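Local structure of surface protein SPB1 (Streptococcus agalactiae, 4UZG) at residues Lys18-Lys24 and Thr122-Thr128. The protein forms the backbone subunit of the group B streptococcus type 2b pilus, probably being joined into the fibre by sortase-catalysed assembly. Residues are numbered along the deposited sequence.
Sequences KYTITYK and TITVTYT
Tyr-19, Ile-21 and Tyr-23 of residues 18-24 share one apolar face with Ile-123, Val-125 and Tyr-127 of residues 122-128. Tyr-127 (chi1 70°, p) leans over Tyr-19 (chi1 -69°, m): the ring planes lie 8° apart with centroids 4.7 Å apart, but barely overlap. Tyr-19 CB sits 3.6 Å from the Tyr-127 centroid, 23° off the normal, a CH-pi contact; Ile-21 CD1 meets that ring's edge, 3.9 Å from Tyr-127 CE1. Ile-21 CB then packs 4.3 Å from Val-125 CB. Strand 146-153 lies against this face, touching Ile-21 and Tyr-23 through Ile-151, as in a beta sandwich.

The extended backbones run antiparallel (173°, axes 4.6 Å apart), with Tyr-19/Tyr-127, Ile-21/Val-125 and Tyr-23/Ile-123 as hydrogen-bonded pairs. Each pair exchanges two N-H...O bonds, among them Ile-21 N to Val-125 O (2.8 Å, 175°) and Tyr-127 N to Tyr-19 O (3.1 Å, 158°). The alternating non-hydrogen-bonded pairs Lys-18/Thr-128, Thr-20/Thr-126 and Thr-22/Thr-124 occupy the other face, where Thr-20 CG2 lies 3.7 Å from Thr-124 CG2.

At the polar edge, one water bridges Lys-18 NZ (2.7 Å) and Thr-126 OG1 (2.8 Å); another joins Lys-24 O (2.5 Å) to Thr-122 OG1 (2.8 Å). Strands 4-6 and 50-62 extend the sheet on either side. The alternation thus yields an amphipathic strand pair: a largely buried aromatic-aliphatic face packs into the domain, while threonines and Lys-18 line a partly exposed, water-bridged one.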
ATOM      1  N   LYS A  18      -5.022   4.137  -3.692  0.53  5.95           N
ATOM      2  CA  LYS A  18      -5.306   5.373  -4.428  0.53  6.31           C
ATOM      3  C   LYS A  18      -4.310   6.431  -4.033  0.53  6.12           C
ATOM      4  O   LYS A  18      -4.190   6.796  -2.852  0.53  6.22           O
ATOM      5  CB  LYS A  18      -6.721   5.895  -4.224  0.53  7.75           C
ATOM      6  CG  LYS A  18      -6.986   7.042  -5.183  0.53  8.51           C
ATOM      7  CD  LYS A  18      -8.459   7.373  -5.345  0.53 13.65           C
ATOM      8  CE  LYS A  18      -8.726   8.128  -6.649  0.53 18.01           C
ATOM      9  NZ  LYS A  18      -8.447   7.275  -7.843  0.53 19.85           N
ATOM     10  N   TYR A  19      -3.581   6.882  -5.045  1.00  5.96           N
ATOM     11  CA  TYR A  19      -2.574   7.916  -4.918  1.00  5.69           C
ATOM     12  C   TYR A  19      -3.111   9.271  -5.363  1.00  6.11           C
ATOM     13  O   TYR A  19      -3.899   9.352  -6.312  1.00  7.06           O
ATOM     14  CB  TYR A  19      -1.416   7.597  -5.847  1.00  6.46           C
ATOM     15  CG  TYR A  19      -0.564   6.394  -5.493  1.00  6.13           C
ATOM     16  CD1 TYR A  19       0.540   6.533  -4.683  1.00  6.33           C
ATOM     17  CD2 TYR A  19      -0.826   5.141  -6.013  1.00  6.68           C
ATOM     18  CE1 TYR A  19       1.385   5.475  -4.412  1.00  6.87           C
ATOM     19  CE2 TYR A  19       0.009   4.056  -5.739  1.00  7.01           C
ATOM     20  CZ  TYR A  19       1.114   4.222  -4.944  1.00  6.08           C
ATOM     21  OH  TYR A  19       1.930   3.137  -4.742  1.00  6.97           O
ATOM     22  N   THR A  20      -2.640  10.325  -4.705  1.00  6.19           N
ATOM     23  CA  THR A  20      -2.933  11.692  -5.086  1.00  6.55           C
ATOM     24  C   THR A  20      -1.638  12.495  -5.146  1.00  6.44           C
ATOM     25  O   THR A  20      -0.888  12.523  -4.170  1.00  7.89           O
ATOM     26  CB  THR A  20      -3.906  12.368  -4.098  1.00  7.33           C
ATOM     27  OG1 THR A  20      -5.108  11.589  -4.023  1.00  7.59           O
ATOM     28  CG2 THR A  20      -4.277  13.767  -4.563  1.00  8.60           C
ATOM     29  N   ILE A  21      -1.396  13.125  -6.293  1.00  6.25           N
ATOM     30  CA  ILE A  21      -0.282  14.052  -6.465  1.00  6.49           C
ATOM     31  C   ILE A  21      -0.892  15.445  -6.551  1.00  6.74           C
ATOM     32  O   ILE A  21      -1.781  15.678  -7.370  1.00  7.27           O
ATOM     33  CB  ILE A  21       0.486  13.775  -7.765  1.00  7.20           C
ATOM     34  CG1 ILE A  21       1.071  12.365  -7.762  1.00  7.99           C
ATOM     35  CG2 ILE A  21       1.564  14.841  -7.961  1.00  8.79           C
ATOM     36  CD1 ILE A  21       1.466  11.902  -9.163  1.00  8.37           C
ATOM     37  N   THR A  22      -0.421  16.370  -5.734  1.00  8.55           N
ATOM     38  CA  THR A  22      -0.951  17.738  -5.661  0.81 10.03           C
ATOM     39  C   THR A  22       0.204  18.723  -5.858  1.00 10.31           C
ATOM     40  O   THR A  22       1.245  18.586  -5.190  1.00 13.91           O
ATOM     41  CB  THR A  22      -1.669  17.980  -4.275  0.81 11.41           C
ATOM     42  OG1 THR A  22      -2.716  17.003  -4.093  0.81 11.51           O
ATOM     43  CG2 THR A  22      -2.256  19.375  -4.158  0.81 14.87           C
ATOM     44  N   TYR A  23       0.014  19.716  -6.729  1.00  9.05           N
ATOM     45  CA  TYR A  23       0.995  20.762  -6.970  1.00  8.71           C
ATOM     46  C   TYR A  23       0.243  22.079  -6.959  1.00  8.11           C
ATOM     47  O   TYR A  23      -0.589  22.339  -7.813  1.00  7.84           O
ATOM     48  CB  TYR A  23       1.651  20.534  -8.315  1.00 10.14           C
ATOM     49  CG  TYR A  23       2.687  21.550  -8.710  1.00 10.60           C
ATOM     50  CD1 TYR A  23       4.001  21.424  -8.294  1.00 13.36           C
ATOM     51  CD2 TYR A  23       2.370  22.567  -9.596  1.00 10.71           C
ATOM     52  CE1 TYR A  23       4.968  22.301  -8.713  1.00 15.99           C
ATOM     53  CE2 TYR A  23       3.330  23.471 -10.023  1.00 13.23           C
ATOM     54  CZ  TYR A  23       4.623  23.331  -9.573  1.00 15.70           C
ATOM     55  OH  TYR A  23       5.582  24.208 -10.013  1.00 19.70           O
ATOM     56  N   LYS A  24       0.547  22.911  -5.977  1.00  9.24           N
ATOM     57  CA  LYS A  24      -0.225  24.114  -5.715  1.00 11.08           C
ATOM     58  C   LYS A  24       0.315  25.363  -6.345  1.00 14.24           C
ATOM     59  O   LYS A  24      -0.311  26.427  -6.261  1.00 16.19           O
ATOM     60  CB  LYS A  24      -0.356  24.330  -4.219  1.00 12.58           C
ATOM     61  CG  LYS A  24      -1.251  23.309  -3.531  1.00 15.56           C
ATOM     62  CD  LYS A  24      -1.872  24.004  -2.311  1.00 23.03           C
ATOM     63  CE  LYS A  24      -2.376  23.097  -1.233  1.00 26.96           C
ATOM     64  NZ  LYS A  24      -1.263  22.335  -0.643  1.00 29.37           N
ATOM     65  N   THR A 122      -4.003  24.824  -8.799  1.00  7.01           N
ATOM     66  CA  THR A 122      -3.553  23.558  -8.268  1.00  6.81           C
ATOM     67  C   THR A 122      -3.767  22.468  -9.314  1.00  6.35           C
ATOM     68  O   THR A 122      -4.881  22.283  -9.813  1.00  7.57           O
ATOM     69  CB  THR A 122      -4.322  23.189  -6.999  1.00  7.88           C
ATOM     70  OG1 THR A 122      -4.043  24.173  -5.998  1.00  9.25           O
ATOM     71  CG2 THR A 122      -3.913  21.813  -6.489  1.00  8.19           C
ATOM     72  N   ILE A 123      -2.705  21.741  -9.625  1.00  6.14           N
ATOM     73  CA  ILE A 123      -2.777  20.552 -10.456  1.00  6.26           C
ATOM     74  C   ILE A 123      -2.906  19.356  -9.536  1.00  6.00           C
ATOM     75  O   ILE A 123      -2.115  19.195  -8.616  1.00  6.92           O
ATOM     76  CB  ILE A 123      -1.517  20.414 -11.328  1.00  6.73           C
ATOM     77  CG1 ILE A 123      -1.396  21.577 -12.318  1.00  8.44           C
ATOM     78  CG2 ILE A 123      -1.529  19.077 -12.074  1.00  8.67           C
ATOM     79  CD1 ILE A 123      -0.018  21.671 -13.006  1.00  9.43           C
ATOM     80  N   THR A 124      -3.912  18.522  -9.782  1.00  6.04           N
ATOM     81  CA  THR A 124      -4.086  17.287  -9.024  1.00  6.27           C
ATOM     82  C   THR A 124      -4.130  16.125 -10.013  1.00  6.74           C
ATOM     83  O   THR A 124      -4.861  16.164 -10.998  1.00  7.63           O
ATOM     84  CB  THR A 124      -5.374  17.295  -8.156  1.00  7.59           C
ATOM     85  OG1 THR A 124      -5.407  18.497  -7.389  1.00  8.64           O
ATOM     86  CG2 THR A 124      -5.425  16.116  -7.226  1.00  9.22           C
ATOM     87  N   VAL A 125      -3.366  15.077  -9.714  1.00  6.67           N
ATOM     88  CA  VAL A 125      -3.456  13.820 -10.440  1.00  7.06           C
ATOM     89  C   VAL A 125      -3.779  12.735  -9.426  1.00  7.04           C
ATOM     90  O   VAL A 125      -3.008  12.506  -8.495  1.00  8.36           O
ATOM     91  CB  VAL A 125      -2.142  13.475 -11.177  1.00  7.74           C
ATOM     92  CG1 VAL A 125      -2.235  12.104 -11.862  1.00  9.53           C
ATOM     93  CG2 VAL A 125      -1.765  14.552 -12.183  1.00  8.55           C
ATOM     94  N   THR A 126      -4.898  12.056  -9.613  1.00  6.97           N
ATOM     95  CA  THR A 126      -5.181  10.870  -8.836  1.00  7.39           C
ATOM     96  C   THR A 126      -5.045   9.661  -9.747  1.00  6.83           C
ATOM     97  O   THR A 126      -5.318   9.728 -10.949  1.00  8.12           O
ATOM     98  CB  THR A 126      -6.569  10.894  -8.219  1.00  8.94           C
ATOM     99  OG1 THR A 126      -7.566  10.876  -9.237  1.00 11.69           O
ATOM    100  CG2 THR A 126      -6.759  12.088  -7.333  1.00 10.68           C
ATOM    101  N   TYR A 127      -4.603   8.538  -9.180  1.00  6.16           N
ATOM    102  CA  TYR A 127      -4.477   7.303  -9.934  1.00  6.04           C
ATOM    103  C   TYR A 127      -4.422   6.161  -8.926  1.00  5.39           C
ATOM    104  O   TYR A 127      -4.335   6.401  -7.720  1.00  6.50           O
ATOM    105  CB  TYR A 127      -3.226   7.321 -10.842  1.00  6.16           C
ATOM    106  CG  TYR A 127      -1.903   7.255 -10.098  1.00  6.26           C
ATOM    107  CD1 TYR A 127      -1.285   8.387  -9.601  1.00  6.75           C
ATOM    108  CD2 TYR A 127      -1.293   6.035  -9.871  1.00  6.20           C
ATOM    109  CE1 TYR A 127      -0.087   8.304  -8.903  1.00  6.67           C
ATOM    110  CE2 TYR A 127      -0.088   5.941  -9.171  1.00  6.64           C
ATOM    111  CZ  TYR A 127       0.493   7.085  -8.697  1.00  6.60           C
ATOM    112  OH  TYR A 127       1.693   7.038  -7.992  1.00  7.24           O
ATOM    113  N   THR A 128      -4.475   4.930  -9.415  1.00  5.22           N
ATOM    114  CA  THR A 128      -4.428   3.790  -8.528  1.00  5.94           C
ATOM    115  C   THR A 128      -3.344   2.792  -8.930  1.00  5.45           C
ATOM    116  O   THR A 128      -2.841   2.784 -10.063  1.00  5.47           O
ATOM    117  CB  THR A 128      -5.786   3.065  -8.450  1.00  6.35           C
ATOM    118  OG1 THR A 128      -6.095   2.582  -9.755  1.00  6.99           O
ATOM    119  CG2 THR A 128      -6.882   3.977  -7.951  1.00  7.61           C
TER
HETATM  120  O   HOH W   1      -8.088   8.380 -10.288  1.00 14.56           O
HETATM  121  O   HOH W   2      -2.777  26.644  -5.853  1.00 17.28           O